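Local coordinates for protein endopolygalacturonase (Chondrostereum purpureum, PDB 1K5C) that probably hydrolyses the alpha-1,4 links between galacturonosyl units within polygalacturonate chains, at residues F25-G30 with G47-A52; P99-K104 with F112-S117; K12-C17 with L33-D38; T55-L60 with G93-H98. One frame throughout, in Å; residues are numbered along the deposited sequence.

Contact 1 of 4, residues F25-G30 with G47-A52; sequences FTVPAG and GDITFA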
loop_
_atom_site.group_PDB
_atom_site.type_symbol
_atom_site.label_atom_id
_atom_site.label_comp_id
_atom_site.label_asym_id
_atom_site.label_seq_id
_atom_site.Cartn_x
_atom_site.Cartn_y
_atom_site.Cartn_z
ATOM N N PHE A 25 23.114 6.791 10.559
ATOM C CA PHE A 25 23.209 8.106 11.206
ATOM C C PHE A 25 21.805 8.541 11.561
ATOM O O PHE A 25 20.813 7.890 11.201
ATOM C CB PHE A 25 23.923 9.171 10.328
ATOM C CG PHE A 25 23.356 9.383 8.954
ATOM C CD1 PHE A 25 22.387 10.372 8.699
ATOM C CD2 PHE A 25 23.816 8.629 7.895
ATOM C CE1 PHE A 25 21.917 10.581 7.413
ATOM C CE2 PHE A 25 23.342 8.797 6.602
ATOM C CZ PHE A 25 22.395 9.777 6.374
ATOM N N THR A 26 21.729 9.655 12.317
ATOM C CA THR A 26 20.451 10.298 12.593
ATOM C C THR A 26 20.223 11.434 11.632
ATOM O O THR A 26 21.129 12.262 11.400
ATOM C CB THR A 26 20.426 10.839 14.015
ATOM O OG1 THR A 26 20.510 9.713 14.894
ATOM C CG2 THR A 26 19.149 11.601 14.310
ATOM N N VAL A 27 19.017 11.518 11.058
ATOM C CA VAL A 27 18.563 12.688 10.314
ATOM C C VAL A 27 18.019 13.683 11.361
ATOM O O VAL A 27 17.000 13.387 12.011
ATOM C CB VAL A 27 17.489 12.291 9.299
ATOM C CG1 VAL A 27 16.878 13.535 8.656
ATOM C CG2 VAL A 27 18.093 11.344 8.269
ATOM N N PRO A 28 18.686 14.806 11.547
ATOM C CA PRO A 28 18.279 15.725 12.640
ATOM C C PRO A 28 16.952 16.334 12.342
ATOM O O PRO A 28 16.506 16.478 11.212
ATOM C CB PRO A 28 19.407 16.797 12.666
ATOM C CG PRO A 28 20.550 16.162 11.930
ATOM C CD PRO A 28 19.925 15.283 10.868
ATOM N N ALA A 29 16.331 16.853 13.439
ATOM C CA ALA A 29 15.114 17.656 13.326
ATOM C C ALA A 29 15.292 18.720 12.239
ATOM O O ALA A 29 16.337 19.382 12.201
ATOM C CB ALA A 29 14.805 18.291 14.664
ATOM N N GLY A 30 14.254 18.929 11.439
ATOM C CA GLY A 30 14.278 20.019 10.460
ATOM C C GLY A 30 15.060 19.692 9.209
ATOM O O GLY A 30 15.287 20.566 8.355
ATOM N N GLY A 47 24.103 0.753 7.650
ATOM C CA GLY A 47 23.654 1.027 9.020
ATOM C C GLY A 47 22.200 1.481 8.981
ATOM O O GLY A 47 21.610 1.620 7.919
ATOM N N ASP A 48 21.653 1.641 10.194
ATOM C CA ASP A 48 20.268 2.090 10.333
ATOM C C ASP A 48 20.221 3.624 10.353
ATOM O O ASP A 48 21.128 4.295 10.894
ATOM C CB ASP A 48 19.703 1.562 11.639
ATOM C CG ASP A 48 19.630 0.038 11.727
ATOM O OD1 ASP A 48 19.631 -0.639 10.670
ATOM O OD2 ASP A 48 19.510 -0.446 12.882
ATOM N N ILE A 49 19.138 4.176 9.797
ATOM C CA ILE A 49 18.948 5.644 9.761
ATOM C C ILE A 49 17.751 5.981 10.618
ATOM O O ILE A 49 16.644 5.503 10.380
ATOM C CB ILE A 49 18.819 6.140 8.315
ATOM C CG1 ILE A 49 20.131 5.795 7.537
ATOM C CG2 ILE A 49 18.581 7.649 8.303
ATOM C CD1 ILE A 49 20.074 6.058 6.087
ATOM N N THR A 50 18.003 6.772 11.649
ATOM C CA THR A 50 16.969 7.171 12.627
ATOM C C THR A 50 16.586 8.612 12.395
ATOM O O THR A 50 17.471 9.469 12.209
ATOM C CB THR A 50 17.502 6.943 14.057
ATOM O OG1 THR A 50 17.794 5.544 14.232
ATOM C CG2 THR A 50 16.476 7.344 15.128
ATOM N N PHE A 51 15.288 8.918 12.426
ATOM C CA PHE A 51 14.813 10.280 12.136
ATOM C C PHE A 51 14.330 10.898 13.444
ATOM O O PHE A 51 13.321 10.476 14.050
ATOM C CB PHE A 51 13.674 10.215 11.124
ATOM C CG PHE A 51 14.171 9.798 9.758
ATOM C CD1 PHE A 51 14.556 8.468 9.478
ATOM C CD2 PHE A 51 14.249 10.744 8.714
ATOM C CE1 PHE A 51 15.028 8.111 8.240
ATOM C CE2 PHE A 51 14.698 10.355 7.450
ATOM C CZ PHE A 51 15.092 9.032 7.219
ATOM N N ALA A 52 15.081 11.903 13.930
ATOM C CA ALA A 52 14.677 12.605 15.152
ATOM C C ALA A 52 13.310 13.220 14.961
ATOM O O ALA A 52 12.905 13.599 13.840
ATOM C CB ALA A 52 15.734 13.685 15.480
HETATM O O HOH W 1 14.183 13.897 11.391
#

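Contact 2 of 4, residues P99-K104 with F112-S117; sequences PFLKIK and FEVLNS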
loop_
_atom_site.group_PDB
_atom_site.type_symbol
_atom_site.label_atom_id
_atom_site.label_comp_id
_atom_site.label_asym_id
_atom_site.label_seq_id
_atom_site.Cartn_x
_atom_site.Cartn_y
_atom_site.Cartn_z
ATOM N N PRO A 99 4.293 11.163 3.395
ATOM C CA PRO A 99 4.763 9.789 3.691
ATOM C C PRO A 99 6.120 9.874 4.374
ATOM O O PRO A 99 6.789 10.923 4.373
ATOM C CB PRO A 99 4.845 9.156 2.282
ATOM C CG PRO A 99 5.236 10.318 1.410
ATOM C CD PRO A 99 4.448 11.492 1.971
ATOM N N PHE A 100 6.573 8.732 4.920
ATOM C CA PHE A 100 7.906 8.701 5.530
ATOM C C PHE A 100 8.967 8.655 4.434
ATOM O O PHE A 100 9.852 9.520 4.372
ATOM C CB PHE A 100 7.922 7.543 6.530
ATOM C CG PHE A 100 9.221 7.343 7.286
ATOM C CD1 PHE A 100 10.166 8.359 7.448
ATOM C CD2 PHE A 100 9.474 6.104 7.857
ATOM C CE1 PHE A 100 11.337 8.097 8.159
ATOM C CE2 PHE A 100 10.625 5.836 8.557
ATOM C CZ PHE A 100 11.586 6.844 8.709
ATOM N N LEU A 101 8.885 7.593 3.596
ATOM C CA LEU A 101 9.775 7.424 2.460
ATOM C C LEU A 101 9.019 7.677 1.160
ATOM O O LEU A 101 7.851 7.318 1.035
ATOM C CB LEU A 101 10.308 5.982 2.377
ATOM C CG LEU A 101 11.429 5.582 3.307
ATOM C CD1 LEU A 101 11.114 5.659 4.720
ATOM C CD2 LEU A 101 11.930 4.189 2.924
ATOM N N LYS A 102 9.759 8.216 0.181
ATOM C CA LYS A 102 9.265 8.373 -1.199
ATOM C C LYS A 102 10.296 7.770 -2.132
ATOM O O LYS A 102 11.475 8.115 -2.064
ATOM C CB LYS A 102 9.077 9.867 -1.523
ATOM C CG LYS A 102 8.776 10.191 -2.975
ATOM C CD LYS A 102 7.480 9.559 -3.388
ATOM C CE LYS A 102 6.532 10.511 -4.029
ATOM N NZ LYS A 102 5.280 9.825 -4.463
ATOM N N ILE A 103 9.835 6.858 -3.004
ATOM C CA ILE A 103 10.684 6.164 -3.988
ATOM C C ILE A 103 10.134 6.475 -5.373
ATOM O O ILE A 103 8.946 6.206 -5.651
ATOM C CB ILE A 103 10.737 4.662 -3.742
ATOM C CG1 ILE A 103 11.244 4.339 -2.339
ATOM C CG2 ILE A 103 11.582 3.971 -4.832
ATOM C CD1 ILE A 103 11.150 2.884 -1.943
ATOM N N LYS A 104 10.980 7.069 -6.240
ATOM C CA LYS A 104 10.606 7.491 -7.561
ATOM C C LYS A 104 11.589 6.914 -8.587
ATOM O O LYS A 104 12.768 6.674 -8.260
ATOM C CB LYS A 104 10.666 9.045 -7.682
ATOM C CG LYS A 104 9.827 9.790 -6.718
ATOM C CD LYS A 104 9.833 11.263 -7.071
ATOM C CE LYS A 104 9.886 12.181 -5.923
ATOM N NZ LYS A 104 9.831 13.541 -6.565
ATOM N N PHE A 112 15.061 -4.059 3.173
ATOM C CA PHE A 112 15.196 -3.120 4.296
ATOM C C PHE A 112 13.856 -3.054 5.011
ATOM O O PHE A 112 12.828 -3.559 4.534
ATOM C CB PHE A 112 15.693 -1.738 3.850
ATOM C CG PHE A 112 14.788 -1.035 2.869
ATOM C CD1 PHE A 112 13.722 -0.268 3.308
ATOM C CD2 PHE A 112 15.067 -1.145 1.492
ATOM C CE1 PHE A 112 12.939 0.435 2.387
ATOM C CE2 PHE A 112 14.293 -0.467 0.584
ATOM C CZ PHE A 112 13.215 0.307 1.022
ATOM N N GLU A 113 13.894 -2.389 6.166
ATOM C CA GLU A 113 12.711 -2.257 7.023
ATOM C C GLU A 113 12.443 -0.784 7.281
ATOM O O GLU A 113 13.366 -0.004 7.530
ATOM C CB GLU A 113 12.962 -2.969 8.357
ATOM C CG GLU A 113 11.870 -2.705 9.408
ATOM C CD GLU A 113 12.036 -3.565 10.614
ATOM O OE1 GLU A 113 12.073 -4.775 10.531
ATOM O OE2 GLU A 113 12.023 -3.013 11.703
ATOM N N VAL A 114 11.170 -0.430 7.222
ATOM C CA VAL A 114 10.666 0.830 7.761
ATOM C C VAL A 114 10.051 0.502 9.110
ATOM O O VAL A 114 9.126 -0.315 9.166
ATOM C CB VAL A 114 9.633 1.450 6.793
ATOM C CG1 VAL A 114 8.964 2.626 7.454
ATOM C CG2 VAL A 114 10.345 1.800 5.467
ATOM N N LEU A 115 10.593 1.106 10.156
ATOM C CA LEU A 115 10.150 0.838 11.529
ATOM C C LEU A 115 9.413 2.082 12.057
ATOM O O LEU A 115 9.977 3.196 12.074
ATOM C CB LEU A 115 11.369 0.553 12.397
ATOM C CG LEU A 115 11.093 0.383 13.900
ATOM C CD1 LEU A 115 10.211 -0.862 14.184
ATOM C CD2 LEU A 115 12.404 0.251 14.663
ATOM N N ASN A 116 8.173 1.896 12.489
ATOM C CA ASN A 116 7.435 2.966 13.181
ATOM C C ASN A 116 7.387 4.282 12.380
ATOM O O ASN A 116 7.818 5.347 12.831
ATOM C CB ASN A 116 7.980 3.155 14.596
ATOM C CG ASN A 116 7.857 1.855 15.381
ATOM O OD1 ASN A 116 6.914 1.068 15.133
ATOM N ND2 ASN A 116 8.772 1.657 16.315
ATOM N N SER A 117 6.795 4.201 11.181
ATOM C CA SER A 117 6.502 5.425 10.454
ATOM C C SER A 117 5.508 6.290 11.252
ATOM O O SER A 117 4.608 5.782 11.903
ATOM C CB SER A 117 5.945 5.097 9.065
ATOM O OG SER A 117 4.732 4.330 9.134
#

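Contact 3 of 4, residues K12-C17 with L33-D38; sequences KDIAGC and LVLNPD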
loop_
_atom_site.group_PDB
_atom_site.type_symbol
_atom_site.label_atom_id
_atom_site.label_comp_id
_atom_site.label_asym_id
_atom_site.label_seq_id
_atom_site.Cartn_x
_atom_site.Cartn_y
_atom_site.Cartn_z
ATOM N N LYS A 12 24.100 14.984 -0.934
ATOM C CA LYS A 12 24.091 15.743 -2.175
ATOM C C LYS A 12 25.333 15.517 -2.997
ATOM O O LYS A 12 25.370 16.069 -4.123
ATOM C CB LYS A 12 23.892 17.236 -1.825
ATOM C CG LYS A 12 25.151 17.882 -1.367
ATOM C CD LYS A 12 25.024 19.149 -0.506
ATOM C CE LYS A 12 26.388 19.792 -0.258
ATOM N NZ LYS A 12 27.401 18.739 0.048
ATOM N N ASP A 13 26.347 14.819 -2.454
ATOM C CA ASP A 13 27.630 14.697 -3.133
ATOM C C ASP A 13 27.891 13.327 -3.750
ATOM O O ASP A 13 29.049 12.936 -3.804
ATOM C CB ASP A 13 28.752 15.001 -2.117
ATOM C CG ASP A 13 28.794 16.484 -1.801
ATOM O OD1 ASP A 13 28.716 17.267 -2.782
ATOM O OD2 ASP A 13 28.968 16.742 -0.596
ATOM N N ILE A 14 26.873 12.622 -4.182
ATOM C CA ILE A 14 27.050 11.290 -4.761
ATOM C C ILE A 14 27.097 11.260 -6.275
ATOM O O ILE A 14 27.242 10.139 -6.839
ATOM C CB ILE A 14 26.011 10.282 -4.218
ATOM C CG1 ILE A 14 24.605 10.646 -4.632
ATOM C CG2 ILE A 14 26.104 10.109 -2.703
ATOM C CD1 ILE A 14 23.550 9.563 -4.379
ATOM N N ALA A 15 27.034 12.397 -6.971
ATOM C CA ALA A 15 27.101 12.335 -8.434
ATOM C C ALA A 15 28.409 11.827 -8.879
ATOM O O ALA A 15 29.491 12.275 -8.360
ATOM C CB ALA A 15 26.818 13.762 -8.998
ATOM N N GLY A 16 28.407 10.869 -9.779
ATOM C CA GLY A 16 29.605 10.223 -10.264
ATOM C C GLY A 16 29.824 8.855 -9.711
ATOM O O GLY A 16 30.590 8.074 -10.296
ATOM N N CYS A 17 29.151 8.555 -8.564
ATOM C CA CYS A 17 29.305 7.245 -7.956
ATOM C C CYS A 17 28.410 6.202 -8.584
ATOM O O CYS A 17 27.195 6.393 -8.675
ATOM C CB CYS A 17 28.895 7.312 -6.465
ATOM S SG CYS A 17 29.787 8.552 -5.493
ATOM N N LEU A 33 16.480 13.626 4.041
ATOM C CA LEU A 33 17.543 12.828 3.387
ATOM C C LEU A 33 17.092 12.574 1.971
ATOM O O LEU A 33 16.118 11.874 1.752
ATOM C CB LEU A 33 17.770 11.560 4.188
ATOM C CG LEU A 33 18.824 10.595 3.558
ATOM C CD1 LEU A 33 20.178 11.326 3.393
ATOM C CD2 LEU A 33 18.989 9.373 4.430
ATOM N N VAL A 34 17.808 13.183 1.029
ATOM C CA VAL A 34 17.451 13.127 -0.400
ATOM C C VAL A 34 18.625 12.548 -1.175
ATOM O O VAL A 34 19.732 13.054 -1.126
ATOM C CB VAL A 34 17.114 14.525 -0.918
ATOM C CG1 VAL A 34 16.796 14.513 -2.425
ATOM C CG2 VAL A 34 15.875 15.083 -0.148
ATOM N N LEU A 35 18.344 11.463 -1.920
ATOM C CA LEU A 35 19.353 10.830 -2.755
ATOM C C LEU A 35 18.905 10.836 -4.204
ATOM O O LEU A 35 17.814 10.351 -4.521
ATOM C CB LEU A 35 19.619 9.375 -2.315
ATOM C CG LEU A 35 20.214 9.201 -0.919
ATOM C CD1 LEU A 35 20.081 7.757 -0.446
ATOM C CD2 LEU A 35 21.678 9.678 -0.887
ATOM N N ASN A 36 19.804 11.356 -5.076
ATOM C CA ASN A 36 19.572 11.375 -6.519
ATOM C C ASN A 36 20.740 10.647 -7.189
ATOM O O ASN A 36 21.680 11.295 -7.700
ATOM C CB ASN A 36 19.469 12.815 -7.059
ATOM C CG ASN A 36 18.199 13.471 -6.573
ATOM O OD1 ASN A 36 17.101 12.996 -6.844
ATOM N ND2 ASN A 36 18.320 14.575 -5.839
ATOM N N PRO A 37 20.766 9.326 -7.115
ATOM C CA PRO A 37 21.973 8.597 -7.597
ATOM C C PRO A 37 22.056 8.608 -9.119
ATOM O O PRO A 37 21.083 8.779 -9.846
ATOM C CB PRO A 37 21.758 7.166 -7.072
ATOM C CG PRO A 37 20.598 7.242 -6.135
ATOM C CD PRO A 37 19.777 8.410 -6.574
ATOM N N ASP A 38 23.304 8.363 -9.576
ATOM C CA ASP A 38 23.544 8.183 -11.015
ATOM C C ASP A 38 22.698 7.051 -11.570
ATOM O O ASP A 38 22.341 6.054 -10.856
ATOM C CB ASP A 38 25.008 7.810 -11.256
ATOM C CG ASP A 38 26.024 8.940 -11.081
ATOM O OD1 ASP A 38 25.677 10.003 -10.610
ATOM O OD2 ASP A 38 27.188 8.685 -11.468
HETATM O O HOH W 2 25.362 8.151 -7.618
#

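Contact 4 of 4, residues T55-L60 with G93-H98; sequences TLDGPL and GTHKPH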
loop_
_atom_site.group_PDB
_atom_site.type_symbol
_atom_site.label_atom_id
_atom_site.label_comp_id
_atom_site.label_asym_id
_atom_site.label_seq_id
_atom_site.Cartn_x
_atom_site.Cartn_y
_atom_site.Cartn_z
ATOM N N THR A 55 9.245 18.644 12.800
ATOM C CA THR A 55 8.043 19.399 12.449
ATOM C C THR A 55 7.866 19.460 10.944
ATOM O O THR A 55 6.803 19.988 10.500
ATOM C CB THR A 55 8.031 20.826 13.055
ATOM O OG1 THR A 55 9.084 21.597 12.405
ATOM C CG2 THR A 55 8.241 20.793 14.528
ATOM N N LEU A 56 8.802 18.983 10.139
ATOM C CA LEU A 56 8.650 19.026 8.697
ATOM C C LEU A 56 7.523 18.174 8.174
ATOM O O LEU A 56 7.232 17.090 8.748
ATOM C CB LEU A 56 9.939 18.564 7.987
ATOM C CG LEU A 56 11.187 19.390 8.247
ATOM C CD1 LEU A 56 12.340 18.842 7.423
ATOM C CD2 LEU A 56 10.973 20.873 7.966
ATOM N N ASP A 57 6.971 18.581 7.043
ATOM C CA ASP A 57 6.154 17.673 6.259
ATOM C C ASP A 57 7.034 16.567 5.642
ATOM O O ASP A 57 8.235 16.774 5.374
ATOM C CB ASP A 57 5.513 18.452 5.091
ATOM C CG ASP A 57 4.386 19.378 5.542
ATOM O OD1 ASP A 57 3.890 19.291 6.646
ATOM O OD2 ASP A 57 4.011 20.228 4.684
ATOM N N GLY A 58 6.454 15.418 5.429
ATOM C CA GLY A 58 7.137 14.396 4.653
ATOM C C GLY A 58 7.088 14.739 3.171
ATOM O O GLY A 58 6.399 15.671 2.725
ATOM N N PRO A 59 7.818 13.961 2.350
ATOM C CA PRO A 59 8.615 12.822 2.780
ATOM C C PRO A 59 9.894 13.247 3.488
ATOM O O PRO A 59 10.514 14.266 3.194
ATOM C CB PRO A 59 9.016 12.150 1.434
ATOM C CG PRO A 59 8.888 13.235 0.421
ATOM C CD PRO A 59 7.807 14.164 0.889
ATOM N N LEU A 60 10.306 12.398 4.484
ATOM C CA LEU A 60 11.553 12.673 5.193
ATOM C C LEU A 60 12.757 12.029 4.486
ATOM O O LEU A 60 13.895 12.482 4.717
ATOM C CB LEU A 60 11.477 12.173 6.640
ATOM C CG LEU A 60 10.353 12.783 7.484
ATOM C CD1 LEU A 60 10.448 12.244 8.920
ATOM C CD2 LEU A 60 10.396 14.326 7.453
ATOM N N GLY A 93 -5.396 15.981 14.911
ATOM C CA GLY A 93 -4.448 15.769 16.007
ATOM C C GLY A 93 -3.073 16.305 15.680
ATOM O O GLY A 93 -2.895 17.340 15.000
ATOM N N THR A 94 -2.088 15.611 16.232
ATOM C CA THR A 94 -0.694 16.030 16.059
ATOM C C THR A 94 -0.298 15.964 14.566
ATOM O O THR A 94 -0.795 15.124 13.792
ATOM C CB THR A 94 0.238 15.113 16.861
ATOM O OG1 THR A 94 0.070 13.775 16.416
ATOM C CG2 THR A 94 -0.031 15.211 18.383
ATOM N N HIS A 95 0.646 16.846 14.190
ATOM C CA HIS A 95 1.214 16.722 12.838
ATOM C C HIS A 95 1.925 15.400 12.685
ATOM O O HIS A 95 2.701 15.012 13.571
ATOM C CB HIS A 95 2.203 17.887 12.665
ATOM C CG HIS A 95 2.936 17.787 11.379
ATOM N ND1 HIS A 95 4.244 17.363 11.264
ATOM C CD2 HIS A 95 2.549 18.126 10.140
ATOM C CE1 HIS A 95 4.640 17.442 9.996
ATOM N NE2 HIS A 95 3.598 17.921 9.255
ATOM N N LYS A 96 1.696 14.701 11.579
ATOM C CA LYS A 96 2.409 13.473 11.252
ATOM C C LYS A 96 3.224 13.703 9.975
ATOM O O LYS A 96 2.609 13.850 8.905
ATOM C CB LYS A 96 1.452 12.284 11.012
ATOM C CG LYS A 96 0.258 12.170 11.968
ATOM C CD LYS A 96 0.700 11.946 13.412
ATOM C CE LYS A 96 -0.470 11.543 14.358
ATOM N NZ LYS A 96 -1.623 12.496 14.373
ATOM N N PRO A 97 4.554 13.672 9.961
ATOM C CA PRO A 97 5.274 13.732 8.698
ATOM C C PRO A 97 4.897 12.517 7.828
ATOM O O PRO A 97 5.043 11.370 8.273
ATOM C CB PRO A 97 6.744 13.686 9.135
ATOM C CG PRO A 97 6.764 14.206 10.577
ATOM C CD PRO A 97 5.438 13.665 11.132
ATOM N N HIS A 98 4.419 12.791 6.618
ATOM C CA HIS A 98 3.981 11.679 5.766
ATOM C C HIS A 98 4.083 12.099 4.308
ATOM O O HIS A 98 3.958 13.315 4.019
ATOM C CB HIS A 98 2.554 11.212 6.093
ATOM C CG HIS A 98 1.493 12.222 5.741
ATOM N ND1 HIS A 98 0.688 12.191 4.627
ATOM C CD2 HIS A 98 1.169 13.365 6.438
ATOM C CE1 HIS A 98 -0.129 13.251 4.667
ATOM N NE2 HIS A 98 0.158 13.945 5.710
HETATM O O HOH W 3 3.529 15.655 6.173
#

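Contact 1 of 4, residues F25-G30 with G47-A52
V27 lies over F51 where the parallel strands 25-27 and 49-51 run side by side, and it carries the apolar part of their contact. With CG1 anti to the backbone N (chi1 172°), CG2 is left on the side of that N. This methyl makes a CH-pi contact, 4.0 Å from the centroid of the F51 ring and displaced toward the rim. The same CG2 meets I49 CG2 at 3.7 Å, so one methyl packs on two residues of the partner strand. F25 stays on this face too, with I49 CG1 over one side of its ring. L33 of the next strand touches F25, V27 and I49, and F100 meets F51 edge-to-face.

On the other face T26 and T50 approach loosely. T26 CG2 is 4.2 Å from A52 CB.

The backbones are stitched by hydrogen bonds in parallel register. V27 N donates to T50 O (2.8 Å), T50 N to F25 O (3.1 Å) and A52 N to V27 O (3.1 Å), while F25 N to D48 O is weak. Two carbonyls also receive CA-H...O contacts: I49 CA approaches F25 O, and T26 CA comes within 3.1 Å of T50 O. Where the strands end, a water sits between V27 O and A52 O.

The chemistry thus divides by face: hydrocarbon and aromatic groups fill the side turned to the interior of the beta-helix, threonines line the more exposed side, and the backbone ladder between them fixes the spacing of successive coils.

Contact 2 of 4, residues P99-K104 with F112-S117
V114 presents a forked bump to F100 and L101, one methyl for each. CG1 meets the edge of the F100 ring, near its plane, at 3.5 Å from CD2. CG2 points at L101 tip to tip, 3.8 Å from CD2. L101 CD2 itself drops into the notch between V114 and F112, where it also touches F112 CE1 at 3.9 Å. The other methyl, L101 CD1, lies over one face of the neighbouring F100 ring, so that ring is met at its edge from V114 and on a face from its own segment.

F100 reaches across because CG is anti to the backbone N (chi1 -180°). The side chain then slides past V114 in the opposite direction, and S117 CB fills the space beside its base, 3.9 Å from F100 CD2. At the far end I103 CD1 comes more loosely to the edge of the F112 ring, 4.4 Å from CZ.

The joint is purely apolar and buried inside the parallel beta-helix, linking strand 101-104 with strand 108-115 of a different wall. F51 and F77 extend the aromatic cluster on the F100 side; F112 packs on F70 and F77, and strand 130-139 adds L131 and I136 from the next coil.

Contact 3 of 4, residues K12-C17 with L33-D38
I14 and D38 are aimed at each other's segments by their torsions. In I14, CG1 sits between the backbone N and the carbonyl carbon (chi1 65°) and CD1 continues outward in an extended chain, which carries this methyl onto the backbone of P37. In D38, CG stands beside the backbone N (chi1 -73°), facing the type II beta turn I14-C17. The pair lies at the N-terminal end of the parallel beta-helix, where strand 33-35 is the outermost strand of its sheet.

I14 CD1 rests 3.7 Å from P37 CA and 4.0 Å from L35 CD2, wedged between the proline and the leucine; V20 of strand 19-22 touches I14 and L22 of the same strand touches L35, extending this apolar patch.

The carboxylate grips the turn. G16 N donates to D38 OD1 on its syn side at 3.0 Å, an almost straight bond (172°), and bonds weakly to OD2. G16 takes a positive phi suited to glycine in the third position of the turn, which is closed by the bond from C17 N to I14 O. C17 is further anchored by its disulfide to C3.

A water bridges the two segments: it donates to I14 O and C17 O and accepts from D38 N, with all three distances, water oxygen to I14 O, C17 O and D38 N, at 2.8 Å.

Contact 4 of 4, residues T55-L60 with G93-H98
H95 NE2 donates to D57 OD1 at 3.0 Å, joining two loops through a histidine-carboxylate hydrogen bond. The bond is fairly straight (152°) and meets OD1 nearly along its C-O axis; carboxylate and imidazole are close to coplanar, although the side chains cross at about a right angle. H95 gets there with CG anti to the backbone N (chi1 175°).

Beside this pair P97 packs against L56 and L60. Its CG lies 3.4 Å from L56 O, a carbonyl buried without a polar partner in the model, and its CB touches L60 CD1 at 4.0 Å. Next comes G58, which, lacking a side chain, brings its CA within 3.4 Å of H98 O. A water accepts from G58 N and from H98 N, both at 3.0 Å, and so bridges the two backbones at this closest point.

Further out, the cis peptide between G58 and P59 bends the first loop, while K96 pins the second: its NZ bonds to T94 O and forms a salt bridge with D86. The arrangement is loop-to-loop packing on the rim of a parallel beta-helix, and H98 brings it about 7 Å, side chain to side chain, from the galacturonate-binding N151.

In the fold
All four contacts occupy the N-terminal part of the parallel beta-helix. Contact 3 opens first and alternates with contact 1 along the sequence; contacts 4 and 2 follow. The centres of contacts 1 and 2 are about 13 Å apart, and F51 against F100 joins them through the core; L33 links contact 1 to contact 3. Strands 33-35 and 101-104 flank strand 61-65 in one sheet, and L60, just before that strand, meets the backbones of both L33 and F100, tying contact 4 to contacts 3 and 2. Side-chain packing and backbone bonds together link the N-terminal end, coil by coil, to a loop whose H98 lies near galacturonate-binding N151.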